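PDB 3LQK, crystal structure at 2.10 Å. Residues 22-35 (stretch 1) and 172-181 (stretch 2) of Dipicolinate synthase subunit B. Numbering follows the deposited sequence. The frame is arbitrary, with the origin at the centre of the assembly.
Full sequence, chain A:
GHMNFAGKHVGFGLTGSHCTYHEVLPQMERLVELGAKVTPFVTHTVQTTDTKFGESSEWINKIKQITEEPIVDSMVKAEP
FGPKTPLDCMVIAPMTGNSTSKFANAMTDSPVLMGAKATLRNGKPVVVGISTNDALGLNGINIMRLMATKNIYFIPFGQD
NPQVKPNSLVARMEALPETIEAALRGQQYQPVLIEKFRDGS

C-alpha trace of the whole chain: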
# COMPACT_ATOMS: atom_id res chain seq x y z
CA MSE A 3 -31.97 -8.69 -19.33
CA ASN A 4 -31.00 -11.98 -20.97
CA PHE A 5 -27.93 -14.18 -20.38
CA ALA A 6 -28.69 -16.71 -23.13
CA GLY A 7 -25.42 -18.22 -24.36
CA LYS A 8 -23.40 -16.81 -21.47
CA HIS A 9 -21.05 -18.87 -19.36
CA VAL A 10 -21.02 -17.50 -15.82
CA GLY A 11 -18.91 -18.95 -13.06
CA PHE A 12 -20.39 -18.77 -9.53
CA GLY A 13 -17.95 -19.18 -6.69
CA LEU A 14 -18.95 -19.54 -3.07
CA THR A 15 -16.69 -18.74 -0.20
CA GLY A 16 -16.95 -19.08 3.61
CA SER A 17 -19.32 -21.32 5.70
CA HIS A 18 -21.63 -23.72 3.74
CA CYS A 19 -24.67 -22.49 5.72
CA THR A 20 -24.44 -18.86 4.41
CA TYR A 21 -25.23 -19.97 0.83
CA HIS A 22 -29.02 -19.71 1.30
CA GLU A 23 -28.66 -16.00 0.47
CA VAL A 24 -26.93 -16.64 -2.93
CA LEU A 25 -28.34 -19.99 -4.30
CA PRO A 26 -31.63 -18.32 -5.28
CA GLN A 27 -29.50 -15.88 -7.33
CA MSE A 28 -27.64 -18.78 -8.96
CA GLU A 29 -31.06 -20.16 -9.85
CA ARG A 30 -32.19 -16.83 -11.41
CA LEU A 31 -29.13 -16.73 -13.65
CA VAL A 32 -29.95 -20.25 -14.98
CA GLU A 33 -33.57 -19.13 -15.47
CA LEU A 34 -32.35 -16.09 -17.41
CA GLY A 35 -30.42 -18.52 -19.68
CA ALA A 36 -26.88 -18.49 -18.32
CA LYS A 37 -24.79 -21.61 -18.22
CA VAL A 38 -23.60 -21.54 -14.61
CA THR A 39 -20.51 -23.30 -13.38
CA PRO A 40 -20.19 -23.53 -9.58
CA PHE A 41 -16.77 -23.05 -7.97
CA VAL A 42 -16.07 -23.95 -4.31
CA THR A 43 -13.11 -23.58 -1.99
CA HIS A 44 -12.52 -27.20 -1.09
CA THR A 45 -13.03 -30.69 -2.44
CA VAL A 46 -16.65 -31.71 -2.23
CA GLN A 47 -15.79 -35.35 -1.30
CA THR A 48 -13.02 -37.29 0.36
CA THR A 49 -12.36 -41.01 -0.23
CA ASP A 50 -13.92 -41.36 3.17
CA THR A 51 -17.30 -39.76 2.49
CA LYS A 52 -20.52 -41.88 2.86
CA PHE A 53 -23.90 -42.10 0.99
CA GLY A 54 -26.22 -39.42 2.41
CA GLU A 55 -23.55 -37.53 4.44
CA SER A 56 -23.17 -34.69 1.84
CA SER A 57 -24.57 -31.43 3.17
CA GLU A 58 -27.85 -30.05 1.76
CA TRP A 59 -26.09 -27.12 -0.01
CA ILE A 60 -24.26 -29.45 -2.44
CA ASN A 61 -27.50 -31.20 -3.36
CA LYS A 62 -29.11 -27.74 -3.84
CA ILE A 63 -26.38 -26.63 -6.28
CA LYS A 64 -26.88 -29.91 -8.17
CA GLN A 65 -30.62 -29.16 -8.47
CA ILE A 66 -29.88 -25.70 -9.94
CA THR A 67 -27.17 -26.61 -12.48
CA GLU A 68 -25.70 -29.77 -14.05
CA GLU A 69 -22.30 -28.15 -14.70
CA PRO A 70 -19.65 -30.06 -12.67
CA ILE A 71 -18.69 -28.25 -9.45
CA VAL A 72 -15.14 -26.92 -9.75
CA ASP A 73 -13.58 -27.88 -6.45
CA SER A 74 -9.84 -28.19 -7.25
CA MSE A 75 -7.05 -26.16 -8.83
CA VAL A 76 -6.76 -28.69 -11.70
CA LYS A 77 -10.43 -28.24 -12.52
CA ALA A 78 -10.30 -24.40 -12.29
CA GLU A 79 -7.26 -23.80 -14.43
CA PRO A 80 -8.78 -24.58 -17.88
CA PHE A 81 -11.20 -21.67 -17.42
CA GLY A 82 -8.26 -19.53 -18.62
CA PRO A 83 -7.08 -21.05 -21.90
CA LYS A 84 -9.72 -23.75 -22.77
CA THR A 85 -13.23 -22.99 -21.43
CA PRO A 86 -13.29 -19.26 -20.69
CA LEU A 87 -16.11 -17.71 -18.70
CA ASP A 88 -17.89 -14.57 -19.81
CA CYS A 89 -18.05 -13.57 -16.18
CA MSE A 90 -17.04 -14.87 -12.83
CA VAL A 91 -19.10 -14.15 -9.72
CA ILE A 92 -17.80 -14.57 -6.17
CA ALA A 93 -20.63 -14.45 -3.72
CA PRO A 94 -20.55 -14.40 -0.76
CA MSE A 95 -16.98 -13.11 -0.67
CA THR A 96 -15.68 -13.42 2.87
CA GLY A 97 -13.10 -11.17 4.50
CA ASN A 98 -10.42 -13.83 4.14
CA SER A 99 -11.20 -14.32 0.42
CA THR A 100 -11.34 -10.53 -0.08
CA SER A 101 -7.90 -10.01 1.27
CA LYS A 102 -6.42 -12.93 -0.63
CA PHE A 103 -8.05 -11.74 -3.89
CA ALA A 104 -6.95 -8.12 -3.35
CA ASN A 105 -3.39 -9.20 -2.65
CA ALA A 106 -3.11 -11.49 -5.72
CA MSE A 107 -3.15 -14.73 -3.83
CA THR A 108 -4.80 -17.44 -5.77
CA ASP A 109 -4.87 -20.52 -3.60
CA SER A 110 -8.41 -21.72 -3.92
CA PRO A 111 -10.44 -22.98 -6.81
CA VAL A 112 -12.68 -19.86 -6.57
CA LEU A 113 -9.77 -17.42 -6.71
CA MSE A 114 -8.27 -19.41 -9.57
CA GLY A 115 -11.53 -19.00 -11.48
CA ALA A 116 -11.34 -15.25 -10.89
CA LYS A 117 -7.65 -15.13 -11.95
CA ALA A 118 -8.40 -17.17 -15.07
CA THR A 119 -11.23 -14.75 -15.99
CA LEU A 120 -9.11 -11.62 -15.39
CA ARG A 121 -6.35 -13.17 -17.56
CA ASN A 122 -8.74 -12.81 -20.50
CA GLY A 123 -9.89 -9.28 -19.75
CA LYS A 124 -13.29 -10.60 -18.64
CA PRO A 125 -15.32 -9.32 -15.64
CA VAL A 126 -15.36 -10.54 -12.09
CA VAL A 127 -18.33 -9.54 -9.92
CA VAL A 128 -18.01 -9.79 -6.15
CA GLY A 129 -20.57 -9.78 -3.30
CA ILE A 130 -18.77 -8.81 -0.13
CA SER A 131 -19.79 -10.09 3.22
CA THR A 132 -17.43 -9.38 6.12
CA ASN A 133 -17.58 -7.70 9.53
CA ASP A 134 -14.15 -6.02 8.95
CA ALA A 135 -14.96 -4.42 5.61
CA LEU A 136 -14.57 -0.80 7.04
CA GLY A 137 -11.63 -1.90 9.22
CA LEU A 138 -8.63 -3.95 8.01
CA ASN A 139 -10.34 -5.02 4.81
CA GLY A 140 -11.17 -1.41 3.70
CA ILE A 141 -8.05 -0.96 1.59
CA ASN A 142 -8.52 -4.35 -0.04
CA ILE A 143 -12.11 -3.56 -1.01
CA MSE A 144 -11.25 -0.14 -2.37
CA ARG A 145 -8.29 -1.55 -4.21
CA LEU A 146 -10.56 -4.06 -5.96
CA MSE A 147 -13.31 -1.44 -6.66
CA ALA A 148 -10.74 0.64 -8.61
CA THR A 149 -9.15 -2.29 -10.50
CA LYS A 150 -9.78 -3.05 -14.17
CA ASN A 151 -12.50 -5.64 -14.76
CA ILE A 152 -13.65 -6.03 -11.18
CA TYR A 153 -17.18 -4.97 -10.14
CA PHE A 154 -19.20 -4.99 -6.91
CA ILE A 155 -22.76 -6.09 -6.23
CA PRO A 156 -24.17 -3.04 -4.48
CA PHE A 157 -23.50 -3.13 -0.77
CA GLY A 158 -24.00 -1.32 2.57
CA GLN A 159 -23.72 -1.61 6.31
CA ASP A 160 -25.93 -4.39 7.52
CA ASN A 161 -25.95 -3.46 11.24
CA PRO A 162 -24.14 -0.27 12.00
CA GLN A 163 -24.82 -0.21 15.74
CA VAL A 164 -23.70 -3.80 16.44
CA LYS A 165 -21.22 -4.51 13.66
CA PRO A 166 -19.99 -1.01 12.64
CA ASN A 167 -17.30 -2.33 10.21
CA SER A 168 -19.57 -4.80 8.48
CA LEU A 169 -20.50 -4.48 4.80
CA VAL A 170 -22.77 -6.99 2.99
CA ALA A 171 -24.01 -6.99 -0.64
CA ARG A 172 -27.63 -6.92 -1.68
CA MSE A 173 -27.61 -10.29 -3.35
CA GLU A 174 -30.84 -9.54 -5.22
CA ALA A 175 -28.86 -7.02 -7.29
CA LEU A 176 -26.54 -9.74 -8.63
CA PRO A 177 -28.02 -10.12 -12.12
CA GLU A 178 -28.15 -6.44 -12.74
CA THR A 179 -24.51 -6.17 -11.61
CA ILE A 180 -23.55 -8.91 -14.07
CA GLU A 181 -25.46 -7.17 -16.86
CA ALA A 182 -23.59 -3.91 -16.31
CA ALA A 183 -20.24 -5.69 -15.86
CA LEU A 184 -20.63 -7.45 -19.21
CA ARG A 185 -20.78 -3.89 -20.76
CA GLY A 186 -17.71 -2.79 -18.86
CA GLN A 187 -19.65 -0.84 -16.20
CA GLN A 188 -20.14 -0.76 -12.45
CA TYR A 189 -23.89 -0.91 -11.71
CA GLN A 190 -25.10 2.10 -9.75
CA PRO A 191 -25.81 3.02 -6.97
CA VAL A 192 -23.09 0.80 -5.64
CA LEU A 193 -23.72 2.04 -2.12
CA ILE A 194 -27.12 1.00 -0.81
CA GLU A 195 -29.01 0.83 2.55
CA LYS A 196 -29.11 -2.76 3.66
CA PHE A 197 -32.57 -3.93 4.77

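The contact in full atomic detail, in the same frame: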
# COMPACT_ATOMS: atom_id res chain seq x y z
N HIS A 22 -27.59 -19.84 1.56
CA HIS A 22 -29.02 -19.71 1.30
C HIS A 22 -29.36 -18.30 0.76
O HIS A 22 -30.41 -18.07 0.15
CB HIS A 22 -29.87 -20.04 2.53
CG HIS A 22 -29.72 -19.04 3.63
ND1 HIS A 22 -30.51 -17.91 3.72
CD2 HIS A 22 -28.83 -18.98 4.66
CE1 HIS A 22 -30.14 -17.21 4.79
NE2 HIS A 22 -29.12 -17.83 5.37
N GLU A 23 -28.48 -17.35 1.00
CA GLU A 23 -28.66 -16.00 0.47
C GLU A 23 -28.23 -15.87 -1.01
O GLU A 23 -28.73 -14.98 -1.71
CB GLU A 23 -27.91 -15.02 1.36
CG GLU A 23 -26.39 -15.36 1.53
CD GLU A 23 -25.83 -15.06 2.94
OE1 GLU A 23 -26.63 -15.02 3.93
OE2 GLU A 23 -24.59 -14.87 3.03
N VAL A 24 -27.37 -16.76 -1.52
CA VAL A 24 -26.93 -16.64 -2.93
C VAL A 24 -27.49 -17.73 -3.85
O VAL A 24 -27.58 -17.48 -5.02
CB VAL A 24 -25.38 -16.57 -3.09
CG1 VAL A 24 -24.83 -15.37 -2.37
CG2 VAL A 24 -24.70 -17.89 -2.53
N LEU A 25 -27.87 -18.92 -3.36
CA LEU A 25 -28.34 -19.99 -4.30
C LEU A 25 -29.58 -19.59 -5.10
O LEU A 25 -29.69 -19.92 -6.27
CB LEU A 25 -28.60 -21.32 -3.56
CG LEU A 25 -27.28 -21.97 -3.07
CD1 LEU A 25 -27.54 -23.24 -2.26
CD2 LEU A 25 -26.34 -22.23 -4.23
N PRO A 26 -30.51 -18.83 -4.49
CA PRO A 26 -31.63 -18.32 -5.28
C PRO A 26 -31.16 -17.41 -6.43
O PRO A 26 -31.84 -17.33 -7.49
CB PRO A 26 -32.47 -17.54 -4.25
CG PRO A 26 -32.12 -18.19 -2.91
CD PRO A 26 -30.67 -18.55 -3.05
N GLN A 27 -30.02 -16.74 -6.24
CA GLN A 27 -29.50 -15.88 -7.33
C GLN A 27 -28.83 -16.74 -8.41
O GLN A 27 -28.94 -16.43 -9.62
CB GLN A 27 -28.54 -14.84 -6.81
CG GLN A 27 -29.15 -13.90 -5.80
CD GLN A 27 -30.46 -13.32 -6.29
OE1 GLN A 27 -30.60 -12.92 -7.46
NE2 GLN A 27 -31.43 -13.30 -5.41
N MSE A 28 -28.17 -17.82 -7.98
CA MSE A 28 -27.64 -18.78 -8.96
C MSE A 28 -28.79 -19.34 -9.83
O MSE A 28 -28.67 -19.49 -11.05
CB MSE A 28 -26.91 -19.92 -8.23
CG MSE A 28 -26.20 -20.84 -9.16
SE MSE A 28 -25.43 -22.43 -8.34
CE MSE A 28 -24.08 -21.56 -7.22
N GLU A 29 -29.89 -19.65 -9.18
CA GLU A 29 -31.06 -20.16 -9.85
C GLU A 29 -31.66 -19.14 -10.85
O GLU A 29 -31.96 -19.50 -12.00
CB GLU A 29 -32.09 -20.66 -8.82
CG GLU A 29 -33.52 -20.80 -9.42
CD GLU A 29 -33.68 -21.98 -10.37
OE1 GLU A 29 -32.78 -22.86 -10.36
OE2 GLU A 29 -34.74 -22.05 -11.11
N ARG A 30 -31.76 -17.86 -10.46
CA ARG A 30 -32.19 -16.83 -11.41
C ARG A 30 -31.30 -16.72 -12.65
O ARG A 30 -31.79 -16.47 -13.74
CB ARG A 30 -32.16 -15.42 -10.82
CG ARG A 30 -33.39 -14.95 -10.23
CD ARG A 30 -33.14 -13.67 -9.44
NE ARG A 30 -33.42 -12.45 -10.21
CZ ARG A 30 -33.07 -11.23 -9.83
NH1 ARG A 30 -32.37 -11.04 -8.69
NH2 ARG A 30 -33.44 -10.21 -10.57
N LEU A 31 -29.99 -16.81 -12.48
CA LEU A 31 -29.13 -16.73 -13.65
C LEU A 31 -29.46 -17.87 -14.61
O LEU A 31 -29.51 -17.64 -15.79
CB LEU A 31 -27.65 -16.77 -13.28
CG LEU A 31 -27.07 -15.69 -12.39
CD1 LEU A 31 -25.53 -15.93 -12.22
CD2 LEU A 31 -27.42 -14.35 -13.05
N VAL A 32 -29.64 -19.09 -14.11
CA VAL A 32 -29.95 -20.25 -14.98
C VAL A 32 -31.30 -19.99 -15.66
O VAL A 32 -31.49 -20.25 -16.84
CB VAL A 32 -29.97 -21.62 -14.17
CG1 VAL A 32 -30.54 -22.78 -15.00
CG2 VAL A 32 -28.60 -21.98 -13.68
N GLU A 33 -32.24 -19.45 -14.92
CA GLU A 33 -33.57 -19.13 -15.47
C GLU A 33 -33.54 -18.04 -16.52
O GLU A 33 -34.35 -18.06 -17.42
CB GLU A 33 -34.50 -18.65 -14.37
CG GLU A 33 -34.89 -19.72 -13.39
CD GLU A 33 -35.63 -19.17 -12.14
OE1 GLU A 33 -35.85 -17.92 -11.97
OE2 GLU A 33 -35.98 -20.04 -11.33
N LEU A 34 -32.61 -17.10 -16.38
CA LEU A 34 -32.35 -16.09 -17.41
C LEU A 34 -31.44 -16.59 -18.59
O LEU A 34 -31.04 -15.81 -19.46
CB LEU A 34 -31.66 -14.92 -16.72
CG LEU A 34 -32.50 -14.09 -15.74
CD1 LEU A 34 -31.60 -13.21 -14.85
CD2 LEU A 34 -33.44 -13.24 -16.52
N GLY A 35 -31.06 -17.86 -18.56
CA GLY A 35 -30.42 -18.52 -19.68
C GLY A 35 -28.92 -18.78 -19.55
O GLY A 35 -28.30 -19.27 -20.49
N ARG A 172 -26.28 -6.59 -1.38
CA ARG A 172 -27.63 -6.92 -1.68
C ARG A 172 -27.60 -7.93 -2.79
O ARG A 172 -27.47 -7.57 -3.97
CB ARG A 172 -28.39 -5.69 -2.18
CG ARG A 172 -29.89 -5.91 -2.36
CD ARG A 172 -30.56 -4.63 -2.85
NE ARG A 172 -30.72 -3.61 -1.81
CZ ARG A 172 -31.09 -2.33 -2.04
NH1 ARG A 172 -31.27 -1.49 -1.02
NH2 ARG A 172 -31.29 -1.90 -3.29
N MSE A 173 -27.78 -9.19 -2.41
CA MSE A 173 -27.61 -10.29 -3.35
C MSE A 173 -28.65 -10.27 -4.46
O MSE A 173 -28.36 -10.75 -5.56
CB MSE A 173 -27.67 -11.63 -2.63
CG MSE A 173 -26.47 -11.88 -1.65
SE MSE A 173 -24.72 -11.50 -2.53
CE MSE A 173 -23.65 -11.76 -0.95
N GLU A 174 -29.82 -9.72 -4.17
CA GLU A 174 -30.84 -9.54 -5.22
C GLU A 174 -30.40 -8.71 -6.39
O GLU A 174 -30.99 -8.85 -7.48
CB GLU A 174 -32.10 -8.81 -4.71
CG GLU A 174 -32.87 -9.57 -3.75
CD GLU A 174 -34.11 -8.80 -3.17
OE1 GLU A 174 -34.28 -7.55 -3.39
OE2 GLU A 174 -34.91 -9.47 -2.46
N ALA A 175 -29.44 -7.81 -6.19
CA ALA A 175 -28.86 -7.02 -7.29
C ALA A 175 -27.83 -7.76 -8.13
O ALA A 175 -27.22 -7.20 -9.03
CB ALA A 175 -28.26 -5.70 -6.76
N LEU A 176 -27.63 -9.03 -7.91
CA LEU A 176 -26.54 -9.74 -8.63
C LEU A 176 -26.69 -9.75 -10.16
O LEU A 176 -25.78 -9.31 -10.88
CB LEU A 176 -26.34 -11.11 -8.01
CG LEU A 176 -25.30 -12.13 -8.47
CD1 LEU A 176 -24.87 -13.01 -7.23
CD2 LEU A 176 -25.86 -13.01 -9.53
N PRO A 177 -27.90 -10.09 -10.68
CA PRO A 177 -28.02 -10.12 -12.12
C PRO A 177 -27.82 -8.82 -12.80
O PRO A 177 -27.21 -8.75 -13.84
CB PRO A 177 -29.46 -10.62 -12.35
CG PRO A 177 -29.71 -11.48 -11.16
CD PRO A 177 -29.09 -10.63 -10.03
N GLU A 178 -28.37 -7.78 -12.23
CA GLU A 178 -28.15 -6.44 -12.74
C GLU A 178 -26.67 -6.07 -12.74
O GLU A 178 -26.20 -5.44 -13.69
CB GLU A 178 -28.91 -5.44 -11.85
CG GLU A 178 -30.42 -5.50 -11.94
CD GLU A 178 -31.16 -6.58 -11.05
OE1 GLU A 178 -30.50 -7.44 -10.38
OE2 GLU A 178 -32.45 -6.58 -11.07
N THR A 179 -25.94 -6.44 -11.69
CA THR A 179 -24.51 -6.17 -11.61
C THR A 179 -23.77 -6.92 -12.70
O THR A 179 -22.87 -6.39 -13.36
CB THR A 179 -23.96 -6.50 -10.22
OG1 THR A 179 -24.74 -5.78 -9.24
CG2 THR A 179 -22.46 -6.15 -10.05
N ILE A 180 -24.18 -8.16 -12.96
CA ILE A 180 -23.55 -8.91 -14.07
C ILE A 180 -23.85 -8.20 -15.40
O ILE A 180 -22.94 -8.03 -16.23
CB ILE A 180 -23.99 -10.43 -14.14
CG1 ILE A 180 -23.59 -11.15 -12.85
CG2 ILE A 180 -23.33 -11.15 -15.36
CD1 ILE A 180 -23.80 -12.65 -12.76
N GLU A 181 -25.09 -7.80 -15.59
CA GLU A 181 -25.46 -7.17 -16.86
C GLU A 181 -24.62 -5.91 -17.15
O GLU A 181 -24.18 -5.68 -18.30
CB GLU A 181 -26.91 -6.80 -16.87
CG GLU A 181 -27.43 -6.38 -18.21
CD GLU A 181 -28.67 -5.44 -18.12
OE1 GLU A 181 -28.95 -4.74 -19.14
OE2 GLU A 181 -29.36 -5.38 -17.05

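A polar side chain can be buried among apolar neighbours where two segments meet, provided its hydrogen-bonding capacity is at least partly met by a neighbour, and the contact between residues 22-35 and 172-181 of dipicolinate synthase subunit B is a compact example. At least 143 positions separate any two touching residues, yet together the stretches bury 502 Å². Helix 25-33 and the helix beginning at Leu176 cross at -52°, their axes approaching to 10.6 Å. Three residues cover the most surface: Met173, Gln27 and Pro177.

Met173, present as selenomethionine, lies in the short 3-10 segment ahead of the second helix, and its CA-to-CB bond points toward the first stretch. Met173 SE packs 3.9 Å from Val24 CG1, while Met173 CB lies 3.6 Å from Glu23 O, so the side chain meets both backbone and side chain of the residues leading into helix 25-33.

Gln27 faces the point where the 3-10 segment gives way to the helix. With chi1 and chi2 both m, the side chain bends back on itself and touches four residues, Met173, Glu174, Leu176 and Pro177, passing over Ala175, whose CA-to-CB bond points away. Gln27 CG is 3.3 Å from Met173 O, its NE2 3.8 Å from Glu174 CA, its CB 4.1 Å from Leu176 CD1, and its OE1 3.8 Å from Pro177 CD. None of these is a hydrogen bond; the amide makes its polar link within its own stretch, where Arg30 NH1 donates to Gln27 OE1 at 2.9 Å. Arg30 NH1 also donates across the contact to Glu174 O, again at 2.9 Å, with an angle of 153° at the hydrogen. One guanidinium nitrogen thus ties the glutamine side chain to a backbone carbonyl of the opposing stretch.

Pro177, in the first turn of its helix, shows how a proline ring can serve two kinds of neighbour. Pro177 CD lies over one face of the Arg30 guanidinium, 3.6 Å from Arg30 NH1, whereas Glu174 O and Glu178 OE2 approach the edge of that group, near its plane. The link to Glu178 is a long salt bridge, 3.8 Å between Arg30 NH2 and Glu178 OE2. Pro177 CG also packs against Leu31 CD2 at 4.1 Å, and Pro177 CB against Leu34 CD1 at 4.2 Å.

Leu31 adds apolar packing: although its CA-to-CB bond points sideways, its end comes nearer, and Leu31 CD1 reaches Ile180 CD1 at 3.7 Å and Leu176 CD2 at 4.0 Å.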